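Local structure of DNA mimic protein DMP12 (Neisseria meningitidis MC58, 3W1O) at residues Leu7-Lys13 against Lys113-Phe119; Glu35-Ile40 against Ile101-Tyr107. The protein mimics the shape and charge of DNA, binding the dimeric histone-like protein HU and partly keeping it from DNA, probably as a regulator. All blocks are in the same frame, centred on the assembly; numbering follows the deposited sequence.

Contact 1. Residues Leu7-Lys13 against Lys113-Phe119; sequences LLIFCLK and KTVIFHF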
loop_
_atom_site.group_PDB
_atom_site.type_symbol
_atom_site.label_atom_id
_atom_site.label_comp_id
_atom_site.label_asym_id
_atom_site.label_seq_id
_atom_site.Cartn_x
_atom_site.Cartn_y
_atom_site.Cartn_z
ATOM N N LEU A 7 -5.147 5.239 -6.967
ATOM C CA LEU A 7 -4.335 4.098 -6.526
ATOM C C LEU A 7 -4.666 3.776 -5.087
ATOM O O LEU A 7 -4.756 4.685 -4.272
ATOM C CB LEU A 7 -2.845 4.461 -6.635
ATOM C CG LEU A 7 -1.801 3.611 -5.901
ATOM C CD1 LEU A 7 -1.870 2.159 -6.438
ATOM C CD2 LEU A 7 -0.469 4.276 -6.189
ATOM N N LEU A 8 -4.852 2.486 -4.787
ATOM C CA LEU A 8 -5.068 2.099 -3.391
ATOM C C LEU A 8 -3.963 1.188 -2.937
ATOM O O LEU A 8 -3.505 0.320 -3.680
ATOM C CB LEU A 8 -6.415 1.411 -3.192
ATOM C CG LEU A 8 -7.695 2.178 -3.587
ATOM C CD1 LEU A 8 -8.900 1.317 -3.210
ATOM C CD2 LEU A 8 -7.778 3.566 -2.932
ATOM N N ILE A 9 -3.541 1.379 -1.696
ATOM C CA ILE A 9 -2.709 0.356 -1.035
ATOM C C ILE A 9 -3.528 0.005 0.184
ATOM O O ILE A 9 -3.861 0.906 0.965
ATOM C CB ILE A 9 -1.375 0.950 -0.626
ATOM C CG1 ILE A 9 -0.584 1.333 -1.905
ATOM C CG2 ILE A 9 -0.617 -0.028 0.336
ATOM C CD1 ILE A 9 0.800 1.966 -1.670
ATOM N N PHE A 10 -3.914 -1.252 0.347
ATOM C CA PHE A 10 -4.792 -1.550 1.453
ATOM C C PHE A 10 -4.739 -3.008 1.914
ATOM O O PHE A 10 -4.170 -3.875 1.190
ATOM C CB PHE A 10 -6.254 -1.198 1.078
ATOM C CG PHE A 10 -6.921 -2.197 0.143
ATOM C CD1 PHE A 10 -7.709 -3.241 0.647
ATOM C CD2 PHE A 10 -6.724 -2.103 -1.233
ATOM C CE1 PHE A 10 -8.285 -4.221 -0.247
ATOM C CE2 PHE A 10 -7.304 -3.049 -2.102
ATOM C CZ PHE A 10 -8.098 -4.098 -1.586
ATOM N N CYS A 11 -5.367 -3.250 3.073
ATOM C CA CYS A 11 -5.765 -4.612 3.455
ATOM C C CYS A 11 -7.171 -4.512 3.981
ATOM O O CYS A 11 -7.691 -3.411 4.196
ATOM C CB CYS A 11 -4.764 -5.227 4.462
ATOM S SG CYS A 11 -4.739 -4.363 6.044
ATOM N N LEU A 12 -7.853 -5.652 4.082
ATOM C CA LEU A 12 -9.115 -5.708 4.733
ATOM C C LEU A 12 -8.946 -5.453 6.225
ATOM O O LEU A 12 -7.885 -5.754 6.825
ATOM C CB LEU A 12 -9.737 -7.072 4.548
ATOM C CG LEU A 12 -9.977 -7.418 3.087
ATOM C CD1 LEU A 12 -10.780 -8.736 2.898
ATOM C CD2 LEU A 12 -10.692 -6.270 2.421
ATOM N N LYS A 13 -10.011 -4.946 6.808
ATOM C CA LYS A 13 -10.119 -4.863 8.253
ATOM C C LYS A 13 -10.216 -6.224 8.929
ATOM O O LYS A 13 -10.676 -7.184 8.332
ATOM C CB LYS A 13 -11.380 -4.109 8.602
ATOM C CG LYS A 13 -11.176 -2.639 8.544
ATOM C CD LYS A 13 -12.520 -1.983 8.595
ATOM C CE LYS A 13 -12.429 -0.626 9.180
ATOM N NZ LYS A 13 -13.844 -0.282 9.537
ATOM N N LYS A 113 -3.080 -10.228 7.254
ATOM C CA LYS A 113 -3.835 -9.891 6.022
ATOM C C LYS A 113 -2.819 -9.761 4.879
ATOM O O LYS A 113 -1.647 -9.387 5.069
ATOM C CB LYS A 113 -4.608 -8.555 6.191
ATOM C CG LYS A 113 -5.631 -8.443 7.353
ATOM C CD LYS A 113 -6.825 -9.388 7.171
ATOM C CE LYS A 113 -7.924 -9.128 8.172
ATOM N NZ LYS A 113 -9.271 -9.607 7.671
ATOM N N THR A 114 -3.257 -10.052 3.654
ATOM C CA THR A 114 -2.441 -9.717 2.488
ATOM C C THR A 114 -2.662 -8.243 2.207
ATOM O O THR A 114 -3.711 -7.714 2.477
ATOM C CB THR A 114 -2.785 -10.625 1.274
ATOM O OG1 THR A 114 -2.077 -11.859 1.471
ATOM C CG2 THR A 114 -2.327 -10.043 -0.050
ATOM N N VAL A 115 -1.619 -7.594 1.772
ATOM C CA VAL A 115 -1.712 -6.185 1.354
ATOM C C VAL A 115 -1.889 -6.132 -0.149
ATOM O O VAL A 115 -1.170 -6.809 -0.874
ATOM C CB VAL A 115 -0.476 -5.431 1.819
ATOM C CG1 VAL A 115 -0.368 -4.070 1.155
ATOM C CG2 VAL A 115 -0.575 -5.223 3.339
ATOM N N ILE A 116 -2.843 -5.345 -0.627
ATOM C CA ILE A 116 -3.054 -5.189 -2.076
ATOM C C ILE A 116 -2.649 -3.803 -2.542
ATOM O O ILE A 116 -2.931 -2.803 -1.852
ATOM C CB ILE A 116 -4.541 -5.378 -2.356
ATOM C CG1 ILE A 116 -4.902 -6.842 -1.989
ATOM C CG2 ILE A 116 -4.877 -5.046 -3.814
ATOM C CD1 ILE A 116 -6.344 -7.079 -1.950
ATOM N N PHE A 117 -1.968 -3.744 -3.684
ATOM C CA PHE A 117 -1.840 -2.468 -4.368
ATOM C C PHE A 117 -2.766 -2.571 -5.572
ATOM O O PHE A 117 -2.624 -3.494 -6.365
ATOM C CB PHE A 117 -0.410 -2.210 -4.880
ATOM C CG PHE A 117 0.678 -2.171 -3.826
ATOM C CD1 PHE A 117 0.404 -2.177 -2.459
ATOM C CD2 PHE A 117 1.993 -2.080 -4.220
ATOM C CE1 PHE A 117 1.463 -2.147 -1.501
ATOM C CE2 PHE A 117 3.050 -2.041 -3.262
ATOM C CZ PHE A 117 2.759 -2.076 -1.919
ATOM N N HIS A 118 -3.674 -1.626 -5.732
ATOM C CA HIS A 118 -4.620 -1.687 -6.884
ATOM C C HIS A 118 -4.688 -0.337 -7.595
ATOM O O HIS A 118 -4.810 0.681 -6.937
ATOM C CB HIS A 118 -6.010 -2.097 -6.437
ATOM C CG HIS A 118 -7.042 -1.943 -7.524
ATOM N ND1 HIS A 118 -7.207 -2.881 -8.526
ATOM C CD2 HIS A 118 -7.880 -0.913 -7.826
ATOM C CE1 HIS A 118 -8.143 -2.459 -9.371
ATOM N NE2 HIS A 118 -8.565 -1.269 -8.972
ATOM N N PHE A 119 -4.613 -0.338 -8.924
ATOM C CA PHE A 119 -4.731 0.922 -9.673
ATOM C C PHE A 119 -5.367 0.547 -11.002
ATOM O O PHE A 119 -5.163 -0.552 -11.566
ATOM C CB PHE A 119 -3.335 1.506 -9.899
ATOM C CG PHE A 119 -3.291 2.962 -10.285
ATOM C CD1 PHE A 119 -4.362 3.826 -10.049
ATOM C CD2 PHE A 119 -2.125 3.485 -10.821
ATOM C CE1 PHE A 119 -4.259 5.209 -10.362
ATOM C CE2 PHE A 119 -2.011 4.876 -11.134
ATOM C CZ PHE A 119 -3.084 5.722 -10.907
ATOM O OXT PHE A 119 -6.163 1.352 -11.513
HETATM O O HOH W 1 -6.446 -7.990 2.941
#

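Contact 2. Residues Glu35-Ile40 against Ile101-Tyr107; sequences ETVVEI and IIHVLEY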
loop_
_atom_site.group_PDB
_atom_site.type_symbol
_atom_site.label_atom_id
_atom_site.label_comp_id
_atom_site.label_asym_id
_atom_site.label_seq_id
_atom_site.Cartn_x
_atom_site.Cartn_y
_atom_site.Cartn_z
ATOM N N GLU A 35 -8.620 2.976 8.227
ATOM C CA GLU A 35 -7.211 3.080 8.533
ATOM C C GLU A 35 -6.407 2.042 7.723
ATOM O O GLU A 35 -5.186 2.148 7.600
ATOM C CB GLU A 35 -6.970 2.842 10.056
ATOM C CG GLU A 35 -7.115 1.382 10.502
ATOM C CD GLU A 35 -6.945 1.239 11.996
ATOM O OE1 GLU A 35 -5.781 1.286 12.439
ATOM O OE2 GLU A 35 -7.958 1.068 12.695
ATOM N N THR A 36 -7.101 1.068 7.148
ATOM C CA THR A 36 -6.409 -0.030 6.420
ATOM C C THR A 36 -6.302 0.280 4.937
ATOM O O THR A 36 -5.778 -0.540 4.186
ATOM C CB THR A 36 -7.116 -1.394 6.559
ATOM O OG1 THR A 36 -8.412 -1.347 5.918
ATOM C CG2 THR A 36 -7.258 -1.778 8.087
ATOM N N VAL A 37 -6.797 1.458 4.527
ATOM C CA VAL A 37 -6.839 1.807 3.115
ATOM C C VAL A 37 -6.077 3.095 2.944
ATOM O O VAL A 37 -6.352 4.099 3.656
ATOM C CB VAL A 37 -8.258 1.965 2.546
ATOM C CG1 VAL A 37 -8.182 2.545 1.100
ATOM C CG2 VAL A 37 -9.026 0.662 2.559
ATOM N N VAL A 38 -5.107 3.099 2.037
ATOM C CA VAL A 38 -4.487 4.365 1.679
ATOM C C VAL A 38 -4.922 4.695 0.237
ATOM O O VAL A 38 -4.659 3.933 -0.669
ATOM C CB VAL A 38 -2.961 4.302 1.745
ATOM C CG1 VAL A 38 -2.365 5.677 1.430
ATOM C CG2 VAL A 38 -2.499 3.848 3.147
ATOM N N GLU A 39 -5.547 5.852 0.041
ATOM C CA GLU A 39 -5.899 6.327 -1.283
ATOM C C GLU A 39 -4.820 7.304 -1.703
ATOM O O GLU A 39 -4.474 8.206 -0.933
ATOM C CB GLU A 39 -7.246 7.065 -1.164
ATOM C CG GLU A 39 -7.729 7.682 -2.439
ATOM C CD GLU A 39 -8.995 8.484 -2.203
ATOM O OE1 GLU A 39 -9.103 9.183 -1.158
ATOM O OE2 GLU A 39 -9.859 8.400 -3.082
ATOM N N ILE A 40 -4.288 7.158 -2.917
ATOM C CA ILE A 40 -3.138 7.935 -3.328
ATOM C C ILE A 40 -3.477 8.636 -4.626
ATOM O O ILE A 40 -3.763 7.975 -5.607
ATOM C CB ILE A 40 -1.901 7.065 -3.517
ATOM C CG1 ILE A 40 -1.670 6.262 -2.245
ATOM C CG2 ILE A 40 -0.634 7.947 -3.799
ATOM C CD1 ILE A 40 -0.407 5.337 -2.273
ATOM N N ILE A 101 1.107 4.500 4.732
ATOM C CA ILE A 101 1.418 3.206 4.088
ATOM C C ILE A 101 1.979 2.296 5.160
ATOM O O ILE A 101 1.525 1.153 5.318
ATOM C CB ILE A 101 2.424 3.364 2.924
ATOM C CG1 ILE A 101 1.732 4.066 1.761
ATOM C CG2 ILE A 101 2.928 1.986 2.461
ATOM C CD1 ILE A 101 2.717 4.476 0.617
ATOM N N ILE A 102 2.873 2.842 5.982
ATOM C CA ILE A 102 3.430 2.047 7.097
ATOM C C ILE A 102 2.329 1.463 7.980
ATOM O O ILE A 102 2.384 0.288 8.424
ATOM C CB ILE A 102 4.446 2.870 7.917
ATOM C CG1 ILE A 102 5.753 3.062 7.139
ATOM C CG2 ILE A 102 4.715 2.186 9.270
ATOM C CD1 ILE A 102 6.678 4.176 7.791
ATOM N N HIS A 103 1.302 2.269 8.217
ATOM C CA HIS A 103 0.262 1.817 9.107
ATOM C C HIS A 103 -0.518 0.633 8.545
ATOM O O HIS A 103 -0.919 -0.285 9.300
ATOM C CB HIS A 103 -0.743 2.922 9.382
ATOM C CG HIS A 103 -1.697 2.539 10.452
ATOM N ND1 HIS A 103 -1.304 2.403 11.769
ATOM C CD2 HIS A 103 -2.992 2.144 10.394
ATOM C CE1 HIS A 103 -2.336 1.992 12.487
ATOM N NE2 HIS A 103 -3.373 1.829 11.677
ATOM N N VAL A 104 -0.826 0.702 7.244
ATOM C CA VAL A 104 -1.469 -0.452 6.582
ATOM C C VAL A 104 -0.614 -1.683 6.718
ATOM O O VAL A 104 -1.109 -2.752 7.045
ATOM C CB VAL A 104 -1.682 -0.186 5.089
ATOM C CG1 VAL A 104 -2.258 -1.509 4.396
ATOM C CG2 VAL A 104 -2.694 0.983 4.986
ATOM N N LEU A 105 0.671 -1.521 6.508
ATOM C CA LEU A 105 1.602 -2.650 6.638
ATOM C C LEU A 105 1.581 -3.234 8.070
ATOM O O LEU A 105 1.425 -4.444 8.272
ATOM C CB LEU A 105 3.019 -2.233 6.213
ATOM C CG LEU A 105 3.144 -1.670 4.775
ATOM C CD1 LEU A 105 4.593 -1.283 4.503
ATOM C CD2 LEU A 105 2.606 -2.662 3.712
ATOM N N GLU A 106 1.683 -2.374 9.067
ATOM C CA GLU A 106 1.603 -2.843 10.468
ATOM C C GLU A 106 0.305 -3.559 10.770
ATOM O O GLU A 106 0.299 -4.616 11.448
ATOM C CB GLU A 106 1.800 -1.654 11.437
ATOM C CG GLU A 106 3.200 -1.116 11.363
ATOM C CD GLU A 106 3.475 0.037 12.300
ATOM O OE1 GLU A 106 2.509 0.584 12.851
ATOM O OE2 GLU A 106 4.667 0.401 12.464
ATOM N N TYR A 107 -0.806 -3.016 10.275
ATOM C CA TYR A 107 -2.087 -3.591 10.554
ATOM C C TYR A 107 -2.133 -4.997 9.927
ATOM O O TYR A 107 -2.734 -5.939 10.490
ATOM C CB TYR A 107 -3.187 -2.743 9.930
ATOM C CG TYR A 107 -4.590 -3.130 10.298
ATOM C CD1 TYR A 107 -5.316 -2.420 11.244
ATOM C CD2 TYR A 107 -5.226 -4.208 9.660
ATOM C CE1 TYR A 107 -6.654 -2.757 11.573
ATOM C CE2 TYR A 107 -6.528 -4.568 10.021
ATOM C CZ TYR A 107 -7.234 -3.845 10.932
ATOM O OH TYR A 107 -8.512 -4.228 11.229
#

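Contact 1. Residues Leu7-Lys13 against Lys113-Phe119
Lys113 reaches Lys13 with its ammonium: NZ lies 2.9 Å from Lys13 O and 46° out of that carbonyl plane, so the bond comes from above. A bend at chi2 (-66°) carries the chain past Leu12 O to get there. One residue on, a water accepts from Leu12 N and donates to Thr114 O, bridging the two segments beyond the strand ends. Val115 packs its CG1 on Ile9 CG2 (4.1 Å). From Ile116 to His118 the pairing is regular antiparallel sheet, the two strand axes 178° apart. Ile116 and Phe10 form a hydrogen-bonded pair (Ile116 N to Phe10 O 2.7 Å), and Ile116 CB sits over the face of the Phe10 ring, 4.0 Å from its centroid. Phe117, in a non-hydrogen-bonded pair, lies alongside Ile9 on the sheet's other face and meets Ile9 CG2 with CE1 (3.5 Å). His118 N and O both bond Leu8, and its ND1 turns to Asp72. Phe119 receives Leu7 CB over its ring face. Nearly straight backbone bonds and apolar packing on both faces hold these two inner strands; side-chain and water-mediated polar links between the segments lie at the Lys113 end, where buried Leu12 O has no partner in the model.

Contact 2. Residues Glu35-Ile40 against Ile101-Tyr107
Glu35 and His103 meet through a short hydrogen bond, His103 NE2 to Glu35 OE1 at 2.6 Å with an angle of 171° at the hydrogen. The carboxylate and imidazole planes are only 12° apart, and the acceptor lies in the ring plane, so the N-H points almost straight at the anti lone pair of OE1. Glu35 places CG between its backbone N and carbonyl carbon and then runs extended, which carries the carboxylate out to the histidine. Its exposed position puts this polar link at the margin of the contact; a carboxylate this close would probably raise the histidine's proton affinity.

Next along the chain, Thr36 presses its methyl onto Tyr107. CG2 stands 3.3 Å from the centroid of the Tyr107 ring and almost on the ring normal, a CH-pi contact centred on the face. Thr36 OG1 turns instead to Ser34 and Cys11 O, while the Tyr107 hydroxyl bonds Asp14 N.

This is alpha/beta packing: helix 96-111 packs on one face of the antiparallel sheet at edge strand 37-40, running roughly antiparallel to it (153° between the short segments' directions, axes 8.2 Å apart at closest).

Val104, buried, turns its CG2 to the strand. This methyl touches both Thr36 O (3.5 Å) and Val38 CG2, the latter at 3.4 Å, close for two methyl carbons. Farther along the strand, Ile40 CD1 approaches Ile101 CD1 at 4.3 Å, and Ile101 also packs on Ile9 and on Leu87 of helix 77-88.

In the fold
Contact 1 and contact 2 share one antiparallel sheet, and their centres lie about 8 Å apart. Strand 7-10, a segment of contact 1, also borders strand 37-40 of contact 2: it pairs with 115-118 on one side and with 37-40 on the other, where Ile9 O and Val38 N stand 2.7 Å apart, a probable hydrogen bond. Both segments of contact 2 fall between those of contact 1 in sequence, and helix 96-111 is followed, after a short connection, by strand 115-118. One end of each contact comes near the bound magnesium ion: the side chain of Lys113 lies about 6 Å and that of Tyr107 about 7 Å from it, too far for direct coordination.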